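Alpha-acetolactate decarboxylase (Bacillus subtilis subsp. subtilis str. 168, PDB 5XNE) catalyses the decarboxylation of (2S)-2-acetolactate to (R)-acetoin, a step on the route from pyruvate to butanediol. Local coordinates at residues B[28-39]-B[68-78]. Sequence-based numbering, arbitrary orientation.
Sequences PKYGDFGIGTFN and DRSPFCSFTFF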
loop_
_atom_site.group_PDB
_atom_site.type_symbol
_atom_site.label_atom_id
_atom_site.label_comp_id
_atom_site.label_asym_id
_atom_site.label_seq_id
_atom_site.Cartn_x
_atom_site.Cartn_y
_atom_site.Cartn_z
ATOM N N PRO B 28 -0.971 21.678 -2.643
ATOM C CA PRO B 28 -0.413 21.929 -3.979
ATOM C C PRO B 28 0.916 21.234 -4.281
ATOM O O PRO B 28 1.291 21.156 -5.452
ATOM C CB PRO B 28 -0.219 23.453 -3.996
ATOM C CG PRO B 28 -1.163 23.972 -2.996
ATOM C CD PRO B 28 -1.204 22.937 -1.910
ATOM N N LYS B 29 1.617 20.732 -3.266
ATOM C CA LYS B 29 2.830 19.961 -3.497
ATOM C C LYS B 29 2.545 18.559 -4.032
ATOM O O LYS B 29 3.430 17.926 -4.607
ATOM C CB LYS B 29 3.652 19.826 -2.203
ATOM C CG LYS B 29 4.012 21.145 -1.534
ATOM C CD LYS B 29 4.869 20.893 -0.282
ATOM C CE LYS B 29 5.393 22.200 0.310
ATOM N NZ LYS B 29 4.298 23.149 0.685
ATOM N N TYR B 30 1.325 18.064 -3.808
ATOM C CA TYR B 30 1.031 16.648 -4.036
ATOM C C TYR B 30 -0.105 16.381 -5.005
ATOM O O TYR B 30 -0.276 15.250 -5.460
ATOM C CB TYR B 30 0.712 15.956 -2.703
ATOM C CG TYR B 30 1.854 16.024 -1.736
ATOM C CD1 TYR B 30 3.047 15.359 -2.007
ATOM C CD2 TYR B 30 1.747 16.757 -0.562
ATOM C CE1 TYR B 30 4.112 15.417 -1.125
ATOM C CE2 TYR B 30 2.797 16.821 0.327
ATOM C CZ TYR B 30 3.976 16.153 0.040
ATOM O OH TYR B 30 5.027 16.215 0.927
ATOM N N GLY B 31 -0.897 17.401 -5.318
ATOM C CA GLY B 31 -1.936 17.195 -6.298
ATOM C C GLY B 31 -2.821 18.396 -6.510
ATOM O O GLY B 31 -2.755 19.379 -5.768
ATOM N N ASP B 32 -3.654 18.296 -7.536
ATOM C CA ASP B 32 -4.689 19.293 -7.783
ATOM C C ASP B 32 -6.080 18.672 -7.753
ATOM O O ASP B 32 -7.057 19.295 -8.149
ATOM C CB ASP B 32 -4.460 19.983 -9.129
ATOM C CG ASP B 32 -4.298 19.002 -10.280
ATOM O OD1 ASP B 32 -4.878 17.894 -10.257
ATOM O OD2 ASP B 32 -3.570 19.361 -11.240
ATOM N N PHE B 33 -6.156 17.440 -7.251
ATOM C CA PHE B 33 -7.358 16.621 -7.302
ATOM C C PHE B 33 -7.328 15.701 -6.086
ATOM O O PHE B 33 -6.288 15.147 -5.784
ATOM C CB PHE B 33 -7.350 15.817 -8.603
ATOM C CG PHE B 33 -8.520 14.896 -8.800
ATOM C CD1 PHE B 33 -8.584 13.659 -8.146
ATOM C CD2 PHE B 33 -9.509 15.218 -9.718
ATOM C CE1 PHE B 33 -9.633 12.796 -8.366
ATOM C CE2 PHE B 33 -10.558 14.349 -9.958
ATOM C CZ PHE B 33 -10.607 13.118 -9.293
ATOM N N GLY B 34 -8.445 15.556 -5.387
ATOM C CA GLY B 34 -8.475 14.574 -4.310
ATOM C C GLY B 34 -9.720 14.582 -3.452
ATOM O O GLY B 34 -10.620 15.417 -3.636
ATOM N N ILE B 35 -9.766 13.623 -2.523
ATOM C CA ILE B 35 -10.892 13.458 -1.594
ATOM C C ILE B 35 -10.351 13.031 -0.237
ATOM O O ILE B 35 -9.191 12.658 -0.104
ATOM C CB ILE B 35 -11.922 12.404 -2.075
ATOM C CG1 ILE B 35 -11.267 11.029 -2.242
ATOM C CG2 ILE B 35 -12.592 12.842 -3.378
ATOM C CD1 ILE B 35 -12.264 9.891 -2.456
ATOM N N GLY B 36 -11.195 13.107 0.781
ATOM C CA GLY B 36 -10.773 12.660 2.096
ATOM C C GLY B 36 -11.641 13.289 3.155
ATOM O O GLY B 36 -12.814 13.617 2.926
ATOM N N THR B 37 -11.072 13.430 4.343
ATOM C CA THR B 37 -11.792 14.078 5.427
ATOM C C THR B 37 -10.828 15.003 6.161
ATOM O O THR B 37 -9.712 15.249 5.708
ATOM C CB THR B 37 -12.436 13.038 6.374
ATOM O OG1 THR B 37 -13.270 13.698 7.334
ATOM C CG2 THR B 37 -11.371 12.199 7.101
ATOM N N PHE B 38 -11.292 15.554 7.274
ATOM C CA PHE B 38 -10.542 16.537 8.043
ATOM C C PHE B 38 -10.366 16.046 9.468
ATOM O O PHE B 38 -11.034 15.098 9.877
ATOM C CB PHE B 38 -11.266 17.882 8.069
ATOM C CG PHE B 38 -11.371 18.546 6.727
ATOM C CD1 PHE B 38 -12.305 18.119 5.794
ATOM C CD2 PHE B 38 -10.556 19.618 6.420
ATOM C CE1 PHE B 38 -12.387 18.735 4.557
ATOM C CE2 PHE B 38 -10.653 20.251 5.186
ATOM C CZ PHE B 38 -11.561 19.805 4.258
ATOM N N ASN B 39 -9.502 16.710 10.223
ATOM C CA ASN B 39 -9.359 16.367 11.631
ATOM C C ASN B 39 -10.702 16.452 12.339
ATOM O O ASN B 39 -11.560 17.282 11.996
ATOM C CB ASN B 39 -8.320 17.260 12.305
ATOM C CG ASN B 39 -6.909 16.699 12.162
ATOM O OD1 ASN B 39 -6.633 15.904 11.245
ATOM N ND2 ASN B 39 -6.009 17.098 13.062
ATOM N N ASP B 68 -5.749 23.911 7.958
ATOM C CA ASP B 68 -6.664 22.774 7.983
ATOM C C ASP B 68 -5.835 21.485 8.034
ATOM O O ASP B 68 -4.824 21.359 7.335
ATOM C CB ASP B 68 -7.586 22.771 6.760
ATOM C CG ASP B 68 -8.599 23.914 6.770
ATOM O OD1 ASP B 68 -8.867 24.509 7.848
ATOM O OD2 ASP B 68 -9.155 24.188 5.688
ATOM N N ARG B 69 -6.239 20.546 8.883
ATOM C CA ARG B 69 -5.502 19.286 9.039
ATOM C C ARG B 69 -6.360 18.092 8.658
ATOM O O ARG B 69 -7.586 18.152 8.730
ATOM C CB ARG B 69 -5.002 19.114 10.480
ATOM C CG ARG B 69 -3.992 20.168 10.935
ATOM C CD ARG B 69 -3.668 20.095 12.448
ATOM N NE ARG B 69 -3.151 18.810 12.936
ATOM C CZ ARG B 69 -2.681 18.619 14.174
ATOM N NH1 ARG B 69 -2.659 19.635 15.034
ATOM N NH2 ARG B 69 -2.221 17.428 14.562
ATOM N N SER B 70 -5.713 16.998 8.257
ATOM C CA SER B 70 -6.434 15.782 7.900
ATOM C C SER B 70 -5.779 14.509 8.410
ATOM O O SER B 70 -4.559 14.383 8.347
ATOM C CB SER B 70 -6.576 15.661 6.385
ATOM O OG SER B 70 -7.171 14.414 6.077
ATOM N N PRO B 71 -6.595 13.539 8.864
ATOM C CA PRO B 71 -6.120 12.201 9.232
ATOM C C PRO B 71 -6.127 11.221 8.065
ATOM O O PRO B 71 -5.597 10.119 8.215
ATOM C CB PRO B 71 -7.142 11.746 10.280
ATOM C CG PRO B 71 -8.441 12.362 9.777
ATOM C CD PRO B 71 -8.033 13.716 9.178
ATOM N N PHE B 72 -6.745 11.597 6.947
ATOM C CA PHE B 72 -6.961 10.669 5.837
ATOM C C PHE B 72 -7.427 11.419 4.602
ATOM O O PHE B 72 -8.454 12.090 4.632
ATOM C CB PHE B 72 -8.008 9.608 6.208
ATOM C CG PHE B 72 -8.286 8.629 5.108
ATOM C CD1 PHE B 72 -7.420 7.569 4.882
ATOM C CD2 PHE B 72 -9.390 8.768 4.290
ATOM C CE1 PHE B 72 -7.656 6.657 3.854
ATOM C CE2 PHE B 72 -9.634 7.857 3.257
ATOM C CZ PHE B 72 -8.759 6.798 3.045
ATOM N N CYS B 73 -6.669 11.285 3.519
ATOM C CA CYS B 73 -7.045 11.894 2.251
ATOM C C CYS B 73 -6.142 11.326 1.157
ATOM O O CYS B 73 -5.142 10.642 1.446
ATOM C CB CYS B 73 -6.963 13.439 2.323
ATOM S SG CYS B 73 -5.500 14.143 3.125
ATOM N N SER B 74 -6.521 11.586 -0.099
ATOM C CA SER B 74 -5.828 11.039 -1.262
ATOM C C SER B 74 -5.743 12.147 -2.317
ATOM O O SER B 74 -6.753 12.803 -2.574
ATOM C CB SER B 74 -6.578 9.827 -1.843
ATOM O OG SER B 74 -6.930 8.860 -0.861
ATOM N N PHE B 75 -4.575 12.317 -2.933
ATOM C CA PHE B 75 -4.367 13.381 -3.935
ATOM C C PHE B 75 -3.664 12.876 -5.172
ATOM O O PHE B 75 -2.924 11.895 -5.124
ATOM C CB PHE B 75 -3.537 14.522 -3.355
ATOM C CG PHE B 75 -4.116 15.108 -2.122
ATOM C CD1 PHE B 75 -5.178 15.997 -2.194
ATOM C CD2 PHE B 75 -3.598 14.770 -0.880
ATOM C CE1 PHE B 75 -5.734 16.534 -1.041
ATOM C CE2 PHE B 75 -4.149 15.303 0.278
ATOM C CZ PHE B 75 -5.209 16.189 0.196
ATOM N N THR B 76 -3.870 13.576 -6.285
ATOM C CA THR B 76 -3.048 13.329 -7.456
ATOM C C THR B 76 -3.041 14.569 -8.316
ATOM O O THR B 76 -3.877 15.467 -8.131
ATOM C CB THR B 76 -3.553 12.126 -8.266
ATOM O OG1 THR B 76 -2.512 11.667 -9.134
ATOM C CG2 THR B 76 -4.769 12.504 -9.093
ATOM N N PHE B 77 -2.097 14.618 -9.247
ATOM C CA PHE B 77 -2.144 15.626 -10.293
ATOM C C PHE B 77 -2.876 14.987 -11.461
ATOM O O PHE B 77 -2.352 14.083 -12.130
ATOM C CB PHE B 77 -0.739 16.099 -10.685
ATOM C CG PHE B 77 -0.113 17.003 -9.670
ATOM C CD1 PHE B 77 -0.575 18.308 -9.505
ATOM C CD2 PHE B 77 0.910 16.545 -8.852
ATOM C CE1 PHE B 77 -0.009 19.146 -8.553
ATOM C CE2 PHE B 77 1.482 17.377 -7.897
ATOM C CZ PHE B 77 1.027 18.670 -7.744
ATOM N N PHE B 78 -4.108 15.437 -11.663
ATOM C CA PHE B 78 -5.015 14.817 -12.608
ATOM C C PHE B 78 -4.584 15.123 -14.034
ATOM O O PHE B 78 -4.288 16.271 -14.367
ATOM C CB PHE B 78 -6.438 15.296 -12.361
ATOM C CG PHE B 78 -7.486 14.497 -13.081
ATOM C CD1 PHE B 78 -7.779 14.741 -14.419
ATOM C CD2 PHE B 78 -8.200 13.511 -12.414
ATOM C CE1 PHE B 78 -8.746 14.000 -15.076
ATOM C CE2 PHE B 78 -9.169 12.771 -13.058
ATOM C CZ PHE B 78 -9.454 13.017 -14.396
HETATM O O HOH W 1 -2.426 17.790 -13.212
#
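Strands 33-37 and 73-76 pair antiparallel, Ile35 and Ser74 bonding each other in both directions, Ser74 N reaching Ile35 O at 2.9 Å. Having no side chain, Gly34 and Gly36 let the backbones approach to 4.3 Å (Gly34 CA to Phe75 CA) and 3.8 Å (Gly36 CA to Cys73 CA). In a classic beta bulge, Asp32 N donates to Thr76 O and Thr76 N to Phe33 O. Strands 44-48 and 3-7 flank the pair. Asp32 OD1 accepts Phe78 N on its syn side, 2.9 Å away and nearly straight (173°), while OD2 takes a water that also donates to Phe78 O. Ser70 chi1 (175°) sets OG beside the carbonyl carbon, where it donates to Thr37 O at 2.7 Å and accepts Phe72 N, an ST turn. Of the ring contacts, the Phe77 face lies under Gly31 CA, 3.5 Å from the centroid; a CB on Gly31 would strike Thr76 O. An alanine in place of Phe77 would probably leave Gly31 CA without that face and open a gap beside Pro28 O. Phe78 CD2 lies over a face of Phe33, 3.4 Å from its CD2. Side-chain bonds thus tie the flanking loops across, and Ile35, about 5 Å from zinc, places the pair beside the metal site.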